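Local coordinates for restriction endonuclease (Mycobacterium sp., PDB 4F0Q), which cleaves DNA as a tetrameric endonuclease that depends on DNA modification, namely cytosine methylation, at the interface of chains A and B and the interface of chains A and C. Residues are numbered along the deposited sequence; one frame, centred on the assembly and turned at random. Chains: chain A/B/C, Restriction endonuclease.

Contact 1: the interface of chains A and B. Residues chain A 318-320; chain B 111, 185, 260.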
loop_
_atom_site.group_PDB
_atom_site.type_symbol
_atom_site.label_atom_id
_atom_site.label_comp_id
_atom_site.label_asym_id
_atom_site.label_seq_id
_atom_site.Cartn_x
_atom_site.Cartn_y
_atom_site.Cartn_z
ATOM N N ARG A 318 -0.228 -9.284 7.207
ATOM C CA ARG A 318 -0.907 -9.253 8.498
ATOM C C ARG A 318 -2.119 -8.333 8.467
ATOM O O ARG A 318 -1.997 -7.120 8.593
ATOM C CB ARG A 318 0.064 -8.865 9.617
ATOM C CG ARG A 318 1.240 -9.827 9.742
ATOM C CD ARG A 318 2.041 -9.586 11.011
ATOM N NE ARG A 318 1.193 -9.480 12.196
ATOM C CZ ARG A 318 0.778 -10.511 12.925
ATOM N NH1 ARG A 318 1.126 -11.748 12.593
ATOM N NH2 ARG A 318 0.008 -10.299 13.986
ATOM N N TYR A 319 -3.291 -8.933 8.300
ATOM C CA TYR A 319 -4.523 -8.182 8.135
ATOM C C TYR A 319 -5.237 -7.994 9.472
ATOM O O TYR A 319 -5.271 -8.901 10.305
ATOM C CB TYR A 319 -5.427 -8.902 7.133
ATOM C CG TYR A 319 -6.624 -8.107 6.667
ATOM C CD1 TYR A 319 -7.829 -8.165 7.354
ATOM C CD2 TYR A 319 -6.556 -7.315 5.529
ATOM C CE1 TYR A 319 -8.928 -7.450 6.929
ATOM C CE2 TYR A 319 -7.649 -6.594 5.095
ATOM C CZ TYR A 319 -8.832 -6.666 5.798
ATOM O OH TYR A 319 -9.925 -5.950 5.367
ATOM N N LYS A 320 -5.798 -6.807 9.674
ATOM C CA LYS A 320 -6.565 -6.522 10.880
ATOM C C LYS A 320 -8.025 -6.262 10.531
ATOM O O LYS A 320 -8.331 -5.423 9.684
ATOM C CB LYS A 320 -5.976 -5.325 11.630
ATOM C CG LYS A 320 -4.513 -5.494 12.019
ATOM C CD LYS A 320 -4.308 -6.728 12.884
ATOM C CE LYS A 320 -2.827 -6.970 13.148
ATOM N NZ LYS A 320 -2.197 -5.804 13.844
ATOM N N HIS B 111 0.860 -9.244 19.275
ATOM C CA HIS B 111 1.676 -10.102 18.428
ATOM C C HIS B 111 2.974 -10.483 19.131
ATOM O O HIS B 111 3.701 -9.619 19.618
ATOM C CB HIS B 111 1.981 -9.407 17.100
ATOM C CG HIS B 111 2.716 -10.269 16.121
ATOM N ND1 HIS B 111 3.432 -9.752 15.063
ATOM C CD2 HIS B 111 2.842 -11.615 16.036
ATOM C CE1 HIS B 111 3.970 -10.740 14.371
ATOM N NE2 HIS B 111 3.628 -11.881 14.941
ATOM N N GLU B 185 -0.894 -18.477 15.758
ATOM C CA GLU B 185 -1.399 -17.980 14.483
ATOM C C GLU B 185 -0.608 -18.557 13.313
ATOM O O GLU B 185 -1.168 -18.837 12.253
ATOM C CB GLU B 185 -1.354 -16.450 14.448
ATOM C CG GLU B 185 -1.951 -15.840 13.192
ATOM C CD GLU B 185 -1.979 -14.326 13.240
ATOM O OE1 GLU B 185 -1.517 -13.753 14.249
ATOM O OE2 GLU B 185 -2.465 -13.708 12.269
ATOM N N ARG B 260 -7.236 -9.760 18.488
ATOM C CA ARG B 260 -5.917 -9.423 19.011
ATOM C C ARG B 260 -5.958 -8.278 20.018
ATOM O O ARG B 260 -6.728 -7.328 19.864
ATOM C CB ARG B 260 -4.951 -9.091 17.873
ATOM C CG ARG B 260 -3.873 -10.136 17.660
ATOM C CD ARG B 260 -2.857 -9.673 16.631
ATOM N NE ARG B 260 -3.442 -9.547 15.301
ATOM C CZ ARG B 260 -3.451 -10.521 14.399
ATOM N NH1 ARG B 260 -2.905 -11.694 14.688
ATOM N NH2 ARG B 260 -4.004 -10.325 13.211
#

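Contact 2: the interface of chains A and C. Residues chain A 449; chain C 104-106.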
loop_
_atom_site.group_PDB
_atom_site.type_symbol
_atom_site.label_atom_id
_atom_site.label_comp_id
_atom_site.label_asym_id
_atom_site.label_seq_id
_atom_site.Cartn_x
_atom_site.Cartn_y
_atom_site.Cartn_z
ATOM N N ARG A 449 -14.890 6.688 10.524
ATOM C CA ARG A 449 -14.107 6.995 9.335
ATOM C C ARG A 449 -13.123 5.859 9.083
ATOM O O ARG A 449 -12.666 5.218 10.028
ATOM C CB ARG A 449 -13.342 8.305 9.527
ATOM C CG ARG A 449 -14.212 9.527 9.758
ATOM C CD ARG A 449 -13.349 10.763 9.972
ATOM N NE ARG A 449 -14.140 11.984 10.086
ATOM C CZ ARG A 449 -13.623 13.194 10.279
ATOM N NH1 ARG A 449 -12.309 13.346 10.381
ATOM N NH2 ARG A 449 -14.418 14.252 10.370
ATOM N N GLU C 104 -12.840 11.687 19.124
ATOM C CA GLU C 104 -12.917 11.937 17.689
ATOM C C GLU C 104 -14.308 12.424 17.291
ATOM O O GLU C 104 -15.277 11.665 17.329
ATOM C CB GLU C 104 -12.554 10.671 16.911
ATOM C CG GLU C 104 -12.253 10.901 15.437
ATOM C CD GLU C 104 -10.902 11.553 15.209
ATOM O OE1 GLU C 104 -10.126 11.683 16.179
ATOM O OE2 GLU C 104 -10.614 11.934 14.054
ATOM N N PHE C 105 -14.398 13.693 16.907
ATOM C CA PHE C 105 -15.674 14.296 16.536
ATOM C C PHE C 105 -15.864 14.397 15.025
ATOM O O PHE C 105 -15.093 15.062 14.333
ATOM C CB PHE C 105 -15.819 15.680 17.174
ATOM C CG PHE C 105 -16.186 15.643 18.628
ATOM C CD1 PHE C 105 -15.220 15.426 19.597
ATOM C CD2 PHE C 105 -17.499 15.831 19.029
ATOM C CE1 PHE C 105 -15.557 15.394 20.938
ATOM C CE2 PHE C 105 -17.842 15.802 20.368
ATOM C CZ PHE C 105 -16.870 15.582 21.323
ATOM N N ASP C 106 -16.899 13.729 14.526
ATOM C CA ASP C 106 -17.292 13.825 13.126
ATOM C C ASP C 106 -18.789 14.103 13.061
ATOM O O ASP C 106 -19.588 13.215 12.759
ATOM C CB ASP C 106 -16.957 12.533 12.380
ATOM C CG ASP C 106 -17.221 12.635 10.889
ATOM O OD1 ASP C 106 -17.073 13.744 10.331
ATOM O OD2 ASP C 106 -17.574 11.607 10.274
#

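Contact 1: the interface of chains A and B
A:Arg318 lies flat against B:His111 and brings its tip beside B:Glu185 and B:Arg260, a worked example of how an arginine can stack and pair with charge at once. The protein is a modification-dependent endonuclease; A:Arg318 falls in its restriction endonuclease family region, B:His111 and B:Glu185 in the AspBHI-type N-terminal region. From CB, the A:Arg318 chain starts with CG beside the backbone N and continues through CG to CD, which approaches CE1 of the B:His111 imidazole at 4.0 Å. A bend at chi3 (48°) then lays the guanidinium over the ring. NE sits 3.6 Å from B:His111 ND1, and CZ comes over the middle of the ring face, 3.5 Å from its centroid. The two planes are only 2° apart, a parallel cation-pi stack. NH1 lies 3.4 Å from B:His111 NE2 and also faces OE1 of the B:Glu185 carboxylate, forming a long salt bridge of 3.7 Å. NH2 meets B:Arg260, resting 3.3 Å from its NH1, over one face and toward the rim, with the guanidinium planes 58° apart. The same B:Glu185 OE1 holds B:Arg260 NH1 in a salt bridge of 2.5 Å within chain B, so one carboxylate oxygen serves both arginines and may offset their like charge. Farther along, the B:Arg260 guanidinium has the backbone O of A:Tyr319 at its edge, in plane. The aliphatic end of A:Lys320 crosses B:Arg260 at about a right angle, CE reaching NE at 3.4 Å. Because the A–B interface is two-fold, an equivalent cluster forms with the chains exchanged.

Contact 2: the interface of chains A and C
C:Asp106 ends a short extended segment, strand 104-106, and faces A:Arg449, a loop residue whose own backbone is extended. The pair illustrates how a long, straight side chain can reach across a subunit boundary to a charged group. A:Arg449 sets CG beside its backbone N and then runs out almost fully stretched from CG to NE, which carries the guanidinium well away from its main chain. At the tip, A:Arg449 NH2 donates a hydrogen bond to C:Asp106 OD1 of 2.7 Å, nearly straight at 171°, and this is also a salt bridge. Seen from the arginine, the acceptor lies in the guanidinium plane, at its edge. Seen from the aspartate, the donor comes from above the carboxylate, and the two flat groups stand 78° apart. This is therefore not the parallel, two-toothed pairing often found between arginine and aspartate: A:Arg449 NE lies 3.4 Å from C:Asp106 OD1, passing over the carboxylate. C:Asp106 has CG anti to its backbone N (chi1 -174°), which turns the carboxylate toward the arginine. A second acid stands near: C:Glu104 OE2 lies above the guanidinium plane, out beyond NH1 of A:Arg449 at 4.3 Å, and may favour the cation electrostatically. Between the two acids in sequence, the backbone carbonyl O of C:Phe105 lies near A:Arg449 NH2. In the fold, A:Arg449 occupies the loop between 3-10 helices 442-444 and 450-455 in the C-terminal tail, and its partner strand belongs to the N-terminal part of chain C, shortly before strand 111-115.

Chain A takes part in both contacts, whose C-alpha centres lie about 25 Å apart, but through different parts of its C-terminal half: the loop end and start of strand 319-324 in contact 1 and the tail loop in contact 2. Part of each receiving surface is close in sequence, strand 111-115 in contact 1 and strand 104-106 in contact 2, though contact 1 also draws on strand 175-193 and a loop. Contact 1 belongs to a two-fold interface, contact 2 to one that lacks exact two-fold symmetry. Such unlike junctions suit the tetramer and suggest that nuclease and N-terminal regions of different subunits are tied together.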